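Local atomic coordinates of mandelate racemase/muconate lactonizing protein (Thermobispora bispora, PDB entry 3VC5), a protein that probably catalyses the magnesium-dependent dehydration of D-glucarate to 5-dehydro-4-deoxy-D-glucarate, the first step of D-glucarate breakdown. Residues R81-R86 / R100-V105. Sequence-based numbering, arbitrary orientation.
Sequences RAAAAR and RRVADV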
ATOM      1  N   ARG A  81      19.184  -5.033 -18.906  1.00 22.41           N
ATOM      2  CA  ARG A  81      20.407  -4.335 -19.310  1.00 24.59           C
ATOM      3  C   ARG A  81      20.097  -2.928 -19.812  1.00 26.15           C
ATOM      4  O   ARG A  81      20.771  -1.962 -19.444  1.00 28.46           O
ATOM      5  CB  ARG A  81      21.137  -5.108 -20.402  1.00 26.47           C
ATOM      6  CG  ARG A  81      21.821  -6.381 -19.905  1.00 28.75           C
ATOM      7  CD  ARG A  81      22.635  -6.977 -21.054  1.00 31.23           C
ATOM      8  NE  ARG A  81      23.508  -8.055 -20.635  1.00 35.85           N
ATOM      9  CZ  ARG A  81      23.548  -9.251 -21.202  1.00 40.06           C
ATOM     10  NH1 ARG A  81      22.775  -9.539 -22.250  1.00 41.89           N
ATOM     11  NH2 ARG A  81      24.385 -10.160 -20.714  1.00 41.02           N
ATOM     12  N   ALA A  82      19.085  -2.802 -20.664  1.00 26.57           N
ATOM     13  CA  ALA A  82      18.744  -1.484 -21.203  1.00 25.49           C
ATOM     14  C   ALA A  82      18.330  -0.504 -20.090  1.00 25.79           C
ATOM     15  O   ALA A  82      18.767   0.661 -20.060  1.00 28.38           O
ATOM     16  CB  ALA A  82      17.621  -1.630 -22.220  1.00 28.25           C
ATOM     17  N   ALA A  83      17.500  -0.970 -19.161  1.00 25.84           N
ATOM     18  CA  ALA A  83      17.096  -0.126 -18.042  1.00 26.22           C
ATOM     19  C   ALA A  83      18.293   0.227 -17.146  1.00 25.55           C
ATOM     20  O   ALA A  83      18.455   1.390 -16.730  1.00 28.00           O
ATOM     21  CB  ALA A  83      15.982  -0.809 -17.228  1.00 25.37           C
ATOM     22  N   ALA A  84      19.157  -0.759 -16.875  1.00 24.91           N
ATOM     23  CA  ALA A  84      20.296  -0.539 -16.009  1.00 26.23           C
ATOM     24  C   ALA A  84      21.163   0.595 -16.539  1.00 29.83           C
ATOM     25  O   ALA A  84      21.640   1.425 -15.768  1.00 31.33           O
ATOM     26  CB  ALA A  84      21.126  -1.808 -15.890  1.00 26.65           C
ATOM     27  N   ALA A  85      21.351   0.628 -17.861  1.00 28.60           N
ATOM     28  CA  ALA A  85      22.225   1.616 -18.496  1.00 29.12           C
ATOM     29  C   ALA A  85      21.698   3.047 -18.348  1.00 29.27           C
ATOM     30  O   ALA A  85      22.468   4.016 -18.506  1.00 32.69           O
ATOM     31  CB  ALA A  85      22.431   1.267 -19.979  1.00 32.25           C
ATOM     32  N   ARG A  86      20.403   3.178 -18.032  1.00 29.79           N
ATOM     33  CA  ARG A  86      19.756   4.475 -17.935  1.00 28.30           C
ATOM     34  C   ARG A  86      19.488   4.907 -16.477  1.00 29.88           C
ATOM     35  O   ARG A  86      18.826   5.921 -16.250  1.00 36.62           O
ATOM     36  CB  ARG A  86      18.475   4.527 -18.794  1.00 33.61           C
ATOM     37  CG  ARG A  86      18.719   4.236 -20.277  1.00 39.55           C
ATOM     38  CD  ARG A  86      18.562   5.466 -21.131  1.00 57.27           C
ATOM     39  NE  ARG A  86      17.220   6.047 -21.022  1.00 67.17           N
ATOM     40  CZ  ARG A  86      16.197   5.758 -21.829  1.00 66.08           C
ATOM     41  NH1 ARG A  86      16.342   4.885 -22.822  1.00 64.62           N
ATOM     42  NH2 ARG A  86      15.020   6.347 -21.646  1.00 60.32           N
ATOM     43  N   ARG A 100       9.471   5.215 -13.335  1.00 24.10           N
ATOM     44  CA  ARG A 100       9.129   5.906 -14.598  1.00 24.50           C
ATOM     45  C   ARG A 100      10.231   5.719 -15.646  1.00 25.11           C
ATOM     46  O   ARG A 100       9.930   5.528 -16.822  1.00 24.65           O
ATOM     47  CB  ARG A 100       8.870   7.397 -14.357  1.00 28.24           C
ATOM     48  CG  ARG A 100       7.573   7.681 -13.602  1.00 35.25           C
ATOM     49  CD  ARG A 100       7.155   9.157 -13.724  1.00 50.11           C
ATOM     50  NE  ARG A 100       8.269  10.047 -13.412  1.00 57.20           N
ATOM     51  CZ  ARG A 100       8.542  10.525 -12.200  1.00 61.36           C
ATOM     52  NH1 ARG A 100       7.777  10.213 -11.158  1.00 58.11           N
ATOM     53  NH2 ARG A 100       9.591  11.319 -12.031  1.00 60.85           N
ATOM     54  N   ARG A 101      11.502   5.707 -15.222  1.00 24.34           N
ATOM     55  CA  ARG A 101      12.608   5.482 -16.160  1.00 24.12           C
ATOM     56  C   ARG A 101      12.548   4.063 -16.746  1.00 25.47           C
ATOM     57  O   ARG A 101      12.725   3.862 -17.957  1.00 25.79           O
ATOM     58  CB  ARG A 101      13.958   5.725 -15.448  1.00 25.30           C
ATOM     59  CG  ARG A 101      15.216   5.621 -16.322  1.00 30.25           C
ATOM     60  CD  ARG A 101      15.368   6.738 -17.371  1.00 35.09           C
ATOM     61  NE  ARG A 101      15.288   8.102 -16.831  1.00 40.61           N
ATOM     62  CZ  ARG A 101      16.296   8.807 -16.304  1.00 41.87           C
ATOM     63  NH1 ARG A 101      17.522   8.289 -16.186  1.00 41.25           N
ATOM     64  NH2 ARG A 101      16.077  10.053 -15.879  1.00 45.85           N
ATOM     65  N   VAL A 102      12.265   3.079 -15.896  1.00 24.31           N
ATOM     66  CA  VAL A 102      12.118   1.701 -16.379  1.00 23.84           C
ATOM     67  C   VAL A 102      10.944   1.631 -17.380  1.00 23.28           C
ATOM     68  O   VAL A 102      11.050   0.991 -18.447  1.00 25.10           O
ATOM     69  CB  VAL A 102      11.893   0.728 -15.223  1.00 21.59           C
ATOM     70  CG1 VAL A 102      11.462  -0.643 -15.747  1.00 23.96           C
ATOM     71  CG2 VAL A 102      13.161   0.587 -14.359  1.00 22.40           C
ATOM     72  N   ALA A 103       9.826   2.267 -17.032  1.00 22.36           N
ATOM     73  CA  ALA A 103       8.667   2.304 -17.950  1.00 23.85           C
ATOM     74  C   ALA A 103       9.018   2.930 -19.295  1.00 24.51           C
ATOM     75  O   ALA A 103       8.609   2.437 -20.347  1.00 27.01           O
ATOM     76  CB  ALA A 103       7.487   3.026 -17.321  1.00 26.44           C
ATOM     77  N   ASP A 104       9.801   4.008 -19.271  1.00 22.97           N
ATOM     78  CA  ASP A 104      10.280   4.617 -20.519  1.00 26.07           C
ATOM     79  C   ASP A 104      11.128   3.643 -21.346  1.00 25.80           C
ATOM     80  O   ASP A 104      11.032   3.580 -22.579  1.00 29.89           O
ATOM     81  CB  ASP A 104      11.104   5.881 -20.220  1.00 27.23           C
ATOM     82  CG  ASP A 104      10.279   7.021 -19.708  1.00 28.45           C
ATOM     83  OD1 ASP A 104       9.037   7.046 -19.895  1.00 31.12           O
ATOM     84  OD2 ASP A 104      10.912   7.959 -19.152  1.00 35.37           O
ATOM     85  N   VAL A 105      11.998   2.896 -20.679  1.00 27.62           N
ATOM     86  CA  VAL A 105      12.887   2.016 -21.411  1.00 29.46           C
ATOM     87  C   VAL A 105      12.108   0.852 -22.012  1.00 29.17           C
ATOM     88  O   VAL A 105      12.308   0.494 -23.168  1.00 33.56           O
ATOM     89  CB  VAL A 105      14.041   1.494 -20.514  1.00 28.80           C
ATOM     90  CG1 VAL A 105      14.841   0.415 -21.239  1.00 35.33           C
ATOM     91  CG2 VAL A 105      14.954   2.639 -20.106  1.00 35.67           C
TER
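R101 donates one hydrogen bond to the backbone of R86, with NH1 2.7 Å from R86 O. The acceptor lies close to the guanidinium plane, at its edge, and the donor sits nearly in line with the carbonyl (C=O...N 170°). The hydrogen bond is bent at its hydrogen (143°). CG of R101 is anti to the backbone N (chi1 -176°), and bends at chi2 and chi3 curl the chain so that CG and CD also lie near R86 O. A leucine in place of R101 would probably leave the R86 carbonyl without this guanidinium mate.

The apolar contact centres on V105. Its CG1 packs 3.6 Å from A82 CB and equally close to A83 N. Deeper in, A83 CB meets V102 CG2 at 4.3 Å. The other V105 methyl, CG2, sits over the centre of one face of the R86 guanidinium, 3.8 Å from CZ. The R86 chain folds at chi2 and chi3 to lie over it.

R86 and D104 form no salt bridge: NH2 and OD2 are 5.1 Å apart. R86 NE and R101 NE, of like charge, are also 5.1 Å apart.

V130 of helix 123-146 touches both A83 and V102, and F134 also touches A83. Residues 81-85 and 100-105 run obliquely, nearer antiparallel than parallel. Helices 74-85, 95-106 and 123-146 form part of the alpha+beta N-terminal capping domain of the enolase superfamily.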